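Glucose dehydrogenase (Serratia sp. FS14, PDB 7CDY) belongs to the glucose/sorbosone dehydrogenase family and folds as a single-chain beta-propeller that carries a bound calcium ion. Local coordinates at residues Q24-T29 and Y329-T334; G127-D132 and L137-G142. All blocks are in the same frame, centred on the assembly; numbering follows the deposited sequence. Where two conformers were deposited one is given.

Both contacts are buried, but they join the propeller in different ways. Contact 1 presses strand 26-30 of the first blade against strand 330-334 of the last, and its chemistry is purely apolar: four side chains meet between two sheet faces. Contact 2 pairs neighbouring strands of one hairpin, so four backbone hydrogen bonds carry it and side-chain packing is added on either face. It also buries far more surface, 485 against 152 Å². Contact 2 lies nearer the centre of the chain, and the two centres are about 18 Å apart. A thread of contacts still runs between them: Lys128 of contact 2 is salt-bridged to Glu321, which Leu333 of contact 1 touches.

Contact 1: Q24-T29 and Y329-T334; sequences QGLLIT and YLYLLT
Leu333 and Ile28 face each other where two blades meet, and Leu333 gives up more surface to this contact than any other residue. The methyl CG2 of Ile28 meets the fork of the leucine: it lies 4.2 Å from CD2 of Leu333 and equally far from its CD1, so both methyls share one partner. That branch gets there because CG2 of Ile28 stands opposite the backbone N while CG1 takes the place beside it (chi1 -57°). The two side chains approach at a slant.

Two residues back along each strand, Leu26 meets an aromatic partner instead. In the conformer described here, CD2 of Leu26 is 4.0 Å from CD2 of Tyr331, reaching the ring at an oblique angle, and the two side chains cross roughly at a right angle; a second conformer was also modelled, so this contact is less certain than the Ile28 one. The phenol end of Tyr331 is tied elsewhere, to the carboxylate of Asp327, and Phe19 packs edge-to-face on its ring as well as touching Leu26.

The strands run in the same general direction but are too far apart to pair: CA of Ile28 is 8.9 Å from CA of Leu333, and CA of Leu26 is 10.0 Å from CA of Tyr331. Alternate residues point inward, so each strand offers one leucine and one other large side chain to the interface. Leu17, on strand 3-19, also packs against Leu333.

Strand 3-19 and strand 339-345 stand between the two in sheet order, strand 3-19 running from the edge of the last blade into the first. Apolar side chains meeting between the faces of adjacent sheets, where the N-terminal strand completes the last blade, are characteristic of the closed ring of a beta-propeller.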
loop_
_atom_site.group_PDB
_atom_site.type_symbol
_atom_site.label_atom_id
_atom_site.label_comp_id
_atom_site.label_asym_id
_atom_site.label_seq_id
_atom_site.Cartn_x
_atom_site.Cartn_y
_atom_site.Cartn_z
ATOM N N GLN A 24 -10.056 -15.064 14.621
ATOM C CA GLN A 24 -10.136 -13.885 15.473
ATOM C C GLN A 24 -10.644 -12.656 14.734
ATOM O O GLN A 24 -11.026 -11.674 15.383
ATOM C CB GLN A 24 -8.783 -13.615 16.121
ATOM C CG GLN A 24 -8.417 -14.695 17.135
ATOM C CD GLN A 24 -6.940 -14.749 17.449
ATOM O OE1 GLN A 24 -6.381 -15.826 17.673
ATOM N NE2 GLN A 24 -6.301 -13.589 17.489
ATOM N N GLY A 25 -10.646 -12.686 13.415
ATOM C CA GLY A 25 -11.262 -11.648 12.627
ATOM C C GLY A 25 -10.272 -10.863 11.791
ATOM O O GLY A 25 -9.142 -11.290 11.525
ATOM N N LEU A 26 -10.723 -9.678 11.373
ATOM C CA LEU A 26 -10.009 -8.783 10.475
ATOM C C LEU A 26 -9.993 -7.391 11.092
ATOM O O LEU A 26 -11.004 -6.936 11.637
ATOM C CB LEU A 26 -10.752 -8.670 9.129
ATOM C CG LEU A 26 -10.827 -9.841 8.141
ATOM C CD1 LEU A 26 -11.708 -10.960 8.666
ATOM C CD2 LEU A 26 -11.355 -9.355 6.801
ATOM N N LEU A 27 -8.860 -6.702 10.990
ATOM C CA LEU A 27 -8.825 -5.287 11.312
ATOM C C LEU A 27 -9.029 -4.490 10.034
ATOM O O LEU A 27 -8.545 -4.881 8.969
ATOM C CB LEU A 27 -7.482 -4.916 11.948
ATOM C CG LEU A 27 -7.192 -5.497 13.340
ATOM C CD1 LEU A 27 -5.745 -5.262 13.735
ATOM C CD2 LEU A 27 -8.126 -4.914 14.383
ATOM N N ILE A 28 -9.746 -3.371 10.148
ATOM C CA ILE A 28 -10.062 -2.510 9.013
ATOM C C ILE A 28 -9.825 -1.074 9.435
ATOM O O ILE A 28 -10.293 -0.660 10.497
ATOM C CB ILE A 28 -11.536 -2.658 8.583
ATOM C CG1 ILE A 28 -11.862 -4.109 8.248
ATOM C CG2 ILE A 28 -11.852 -1.747 7.396
ATOM C CD1 ILE A 28 -13.305 -4.334 7.816
ATOM N N THR A 29 -9.142 -0.300 8.597
ATOM C CA THR A 29 -9.065 1.135 8.809
ATOM C C THR A 29 -10.121 1.853 7.982
ATOM O O THR A 29 -10.400 1.482 6.837
ATOM C CB THR A 29 -7.684 1.697 8.456
ATOM O OG1 THR A 29 -7.426 1.479 7.061
ATOM C CG2 THR A 29 -6.600 1.031 9.299
ATOM N N TYR A 329 -10.018 -17.354 0.028
ATOM C CA TYR A 329 -10.770 -16.331 -0.684
ATOM C C TYR A 329 -9.980 -15.027 -0.723
ATOM O O TYR A 329 -9.064 -14.808 0.073
ATOM C CB TYR A 329 -12.116 -16.071 -0.001
ATOM C CG TYR A 329 -13.137 -17.172 -0.171
ATOM C CD1 TYR A 329 -13.196 -18.231 0.728
ATOM C CD2 TYR A 329 -14.040 -17.149 -1.223
ATOM C CE1 TYR A 329 -14.135 -19.235 0.583
ATOM C CE2 TYR A 329 -14.981 -18.152 -1.379
ATOM C CZ TYR A 329 -15.018 -19.191 -0.474
ATOM O OH TYR A 329 -15.957 -20.189 -0.631
ATOM N N LEU A 330 -10.343 -14.163 -1.665
ATOM C CA LEU A 330 -9.837 -12.797 -1.667
ATOM C C LEU A 330 -10.781 -11.916 -0.868
ATOM O O LEU A 330 -11.995 -12.125 -0.866
ATOM C CB LEU A 330 -9.739 -12.252 -3.091
ATOM C CG LEU A 330 -8.727 -12.906 -4.022
ATOM C CD1 LEU A 330 -8.855 -12.306 -5.407
ATOM C CD2 LEU A 330 -7.316 -12.713 -3.493
ATOM N N TYR A 331 -10.213 -10.922 -0.193
ATOM C CA TYR A 331 -10.974 -9.963 0.594
ATOM C C TYR A 331 -10.669 -8.559 0.085
ATOM O O TYR A 331 -9.499 -8.183 -0.047
ATOM C CB TYR A 331 -10.645 -10.104 2.087
ATOM C CG TYR A 331 -11.251 -11.350 2.700
ATOM C CD1 TYR A 331 -10.697 -12.604 2.466
ATOM C CD2 TYR A 331 -12.393 -11.272 3.480
ATOM C CE1 TYR A 331 -11.268 -13.752 3.014
ATOM C CE2 TYR A 331 -12.962 -12.406 4.034
ATOM C CZ TYR A 331 -12.398 -13.637 3.795
ATOM O OH TYR A 331 -12.978 -14.762 4.353
ATOM N N LEU A 332 -11.719 -7.798 -0.220
ATOM C CA LEU A 332 -11.592 -6.473 -0.806
ATOM C C LEU A 332 -12.291 -5.440 0.059
ATOM O O LEU A 332 -13.249 -5.755 0.778
ATOM C CB LEU A 332 -12.256 -6.409 -2.195
ATOM C CG LEU A 332 -11.946 -7.485 -3.233
ATOM C CD1 LEU A 332 -12.575 -7.124 -4.577
ATOM C CD2 LEU A 332 -10.466 -7.733 -3.385
ATOM N N LEU A 333 -11.818 -4.191 -0.034
ATOM C CA LEU A 333 -12.536 -3.033 0.483
ATOM C C LEU A 333 -12.871 -2.101 -0.665
ATOM O O LEU A 333 -12.074 -1.944 -1.596
ATOM C CB LEU A 333 -11.694 -2.240 1.485
ATOM C CG LEU A 333 -11.262 -2.994 2.743
ATOM C CD1 LEU A 333 -10.237 -2.191 3.559
ATOM C CD2 LEU A 333 -12.461 -3.366 3.598
ATOM N N THR A 334 -14.043 -1.476 -0.602
ATOM C CA THR A 334 -14.461 -0.524 -1.625
ATOM C C THR A 334 -14.368 0.899 -1.094
ATOM O O THR A 334 -14.704 1.163 0.065
ATOM C CB THR A 334 -15.864 -0.815 -2.181
ATOM O OG1 THR A 334 -16.862 -0.477 -1.206
ATOM C CG2 THR A 334 -15.993 -2.270 -2.558
#

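Contact 2: G127-D132 and L137-G142; sequences GKLAFD and LFIALG
An antiparallel beta hairpin joins these segments, with Leu129 opposite Ile139, Ala130 opposite Phe138 and Phe131 opposite Leu137. Ala130 and Phe138 form the hydrogen-bonded pair: Phe138 N gives to Ala130 O at 2.8 Å, and Ala130 N gives to Phe138 O at 3.0 Å. Toward the start of the first strand, Ala140 N bonds Lys128 O, and the pairing continues past it with Gly127 N on Ala140 O, 2.8 Å apart.

The hairpin forms two neighbouring strands of a four-stranded propeller blade, continued by strand 160-163. On the face carrying Leu129, Phe131, Leu137 and Ile139, CD1 of Leu137 sits over the Phe131 ring in a CH-pi contact, 4.0 Å from the centroid and 14° off the normal. With its CG opposite the backbone N (chi1 178°), Leu137 can reach across to that ring. Beside it, Leu129 and Ile139 lie parallel, Leu129 CD2 being 3.8 Å from Ile139 CG1.

On the face of Ala130 and Phe138, the Phe138 ring has the carboxylate of Asp132 at its edge: OD2 lies in the ring plane, 3.6 Å from CE1, though the two planes are 56° apart. Asp132 OD1 accepts from Tyr136 N within the turn, and OD2 also bonds a glycerol, probably from the crystallisation liquor. Lys128 NZ leaves the hairpin for salt bridges with Glu64 and Glu321, on strands of two other blades.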
loop_
_atom_site.group_PDB
_atom_site.type_symbol
_atom_site.label_atom_id
_atom_site.label_comp_id
_atom_site.label_asym_id
_atom_site.label_seq_id
_atom_site.Cartn_x
_atom_site.Cartn_y
_atom_site.Cartn_z
ATOM N N GLY A 127 1.803 4.894 1.674
ATOM C CA GLY A 127 1.314 4.388 2.945
ATOM C C GLY A 127 1.266 2.885 3.075
ATOM O O GLY A 127 1.048 2.389 4.194
ATOM N N LYS A 128 1.449 2.125 2.005
ATOM C CA LYS A 128 1.406 0.676 2.144
ATOM C C LYS A 128 2.627 0.161 2.904
ATOM O O LYS A 128 3.714 0.752 2.868
ATOM C CB LYS A 128 1.306 -0.013 0.780
ATOM C CG LYS A 128 0.065 0.346 -0.076
ATOM C CD LYS A 128 -1.258 0.196 0.649
ATOM C CE LYS A 128 -1.909 -1.156 0.444
ATOM N NZ LYS A 128 -3.194 -1.243 1.210
ATOM N N LEU A 129 2.423 -0.951 3.604
ATOM C CA LEU A 129 3.445 -1.585 4.431
ATOM C C LEU A 129 3.517 -3.059 4.070
ATOM O O LEU A 129 2.509 -3.664 3.693
ATOM C CB LEU A 129 3.066 -1.519 5.913
ATOM C CG LEU A 129 2.798 -0.135 6.482
ATOM C CD1 LEU A 129 2.317 -0.246 7.918
ATOM C CD2 LEU A 129 4.037 0.750 6.419
ATOM N N ALA A 130 4.703 -3.660 4.229
ATOM C CA ALA A 130 4.829 -5.099 4.044
ATOM C C ALA A 130 6.089 -5.593 4.737
ATOM O O ALA A 130 7.136 -4.940 4.675
ATOM C CB ALA A 130 4.898 -5.465 2.553
ATOM N N PHE A 131 5.990 -6.765 5.356
ATOM C CA PHE A 131 7.166 -7.420 5.906
ATOM C C PHE A 131 7.770 -8.369 4.871
ATOM O O PHE A 131 7.062 -8.988 4.077
ATOM C CB PHE A 131 6.806 -8.179 7.190
ATOM C CG PHE A 131 6.639 -7.288 8.388
ATOM C CD1 PHE A 131 7.749 -6.836 9.086
ATOM C CD2 PHE A 131 5.381 -6.890 8.820
ATOM C CE1 PHE A 131 7.601 -6.000 10.178
ATOM C CE2 PHE A 131 5.241 -6.066 9.923
ATOM C CZ PHE A 131 6.352 -5.617 10.594
ATOM N N ASP A 132 9.097 -8.468 4.873
ATOM C CA ASP A 132 9.760 -9.482 4.063
ATOM C C ASP A 132 9.935 -10.771 4.878
ATOM O O ASP A 132 9.474 -10.877 6.014
ATOM C CB ASP A 132 11.035 -8.928 3.414
ATOM C CG ASP A 132 12.221 -8.817 4.379
ATOM O OD1 ASP A 132 12.122 -9.187 5.556
ATOM O OD2 ASP A 132 13.278 -8.333 3.920
ATOM N N LEU A 137 10.700 -4.369 7.715
ATOM C CA LEU A 137 9.497 -3.618 7.377
ATOM C C LEU A 137 9.769 -2.728 6.173
ATOM O O LEU A 137 10.650 -1.864 6.224
ATOM C CB LEU A 137 9.079 -2.769 8.573
ATOM C CG LEU A 137 7.843 -1.893 8.350
ATOM C CD1 LEU A 137 6.614 -2.722 7.955
ATOM C CD2 LEU A 137 7.568 -1.059 9.602
ATOM N N PHE A 138 9.005 -2.930 5.099
ATOM C CA PHE A 138 9.023 -2.052 3.935
ATOM C C PHE A 138 7.876 -1.046 3.994
ATOM O O PHE A 138 6.739 -1.397 4.331
ATOM C CB PHE A 138 8.949 -2.860 2.642
ATOM C CG PHE A 138 10.247 -3.513 2.264
ATOM C CD1 PHE A 138 10.690 -4.642 2.929
ATOM C CD2 PHE A 138 11.020 -2.996 1.233
ATOM C CE1 PHE A 138 11.899 -5.237 2.579
ATOM C CE2 PHE A 138 12.213 -3.595 0.872
ATOM C CZ PHE A 138 12.648 -4.706 1.550
ATOM N N ILE A 139 8.189 0.208 3.681
ATOM C CA ILE A 139 7.241 1.313 3.757
ATOM C C ILE A 139 7.283 2.053 2.425
ATOM O O ILE A 139 8.339 2.556 2.026
ATOM C CB ILE A 139 7.610 2.280 4.895
ATOM C CG1 ILE A 139 7.728 1.544 6.236
ATOM C CG2 ILE A 139 6.618 3.415 4.963
ATOM C CD1 ILE A 139 8.436 2.362 7.302
ATOM N N ALA A 140 6.136 2.156 1.753
ATOM C CA ALA A 140 6.048 2.815 0.450
ATOM C C ALA A 140 5.557 4.245 0.649
ATOM O O ALA A 140 4.481 4.461 1.218
ATOM C CB ALA A 140 5.108 2.035 -0.469
ATOM N N LEU A 141 6.326 5.217 0.168
ATOM C CA LEU A 141 6.033 6.631 0.374
ATOM C C LEU A 141 5.830 7.359 -0.946
ATOM O O LEU A 141 6.662 7.258 -1.855
ATOM C CB LEU A 141 7.170 7.304 1.141
ATOM C CG LEU A 141 7.466 6.726 2.524
ATOM C CD1 LEU A 141 8.739 7.326 3.094
ATOM C CD2 LEU A 141 6.296 6.987 3.465
ATOM N N GLY A 142 4.728 8.117 -1.042
ATOM C CA GLY A 142 4.540 9.009 -2.165
ATOM C C GLY A 142 5.408 10.250 -2.044
ATOM O O GLY A 142 6.065 10.505 -1.035
#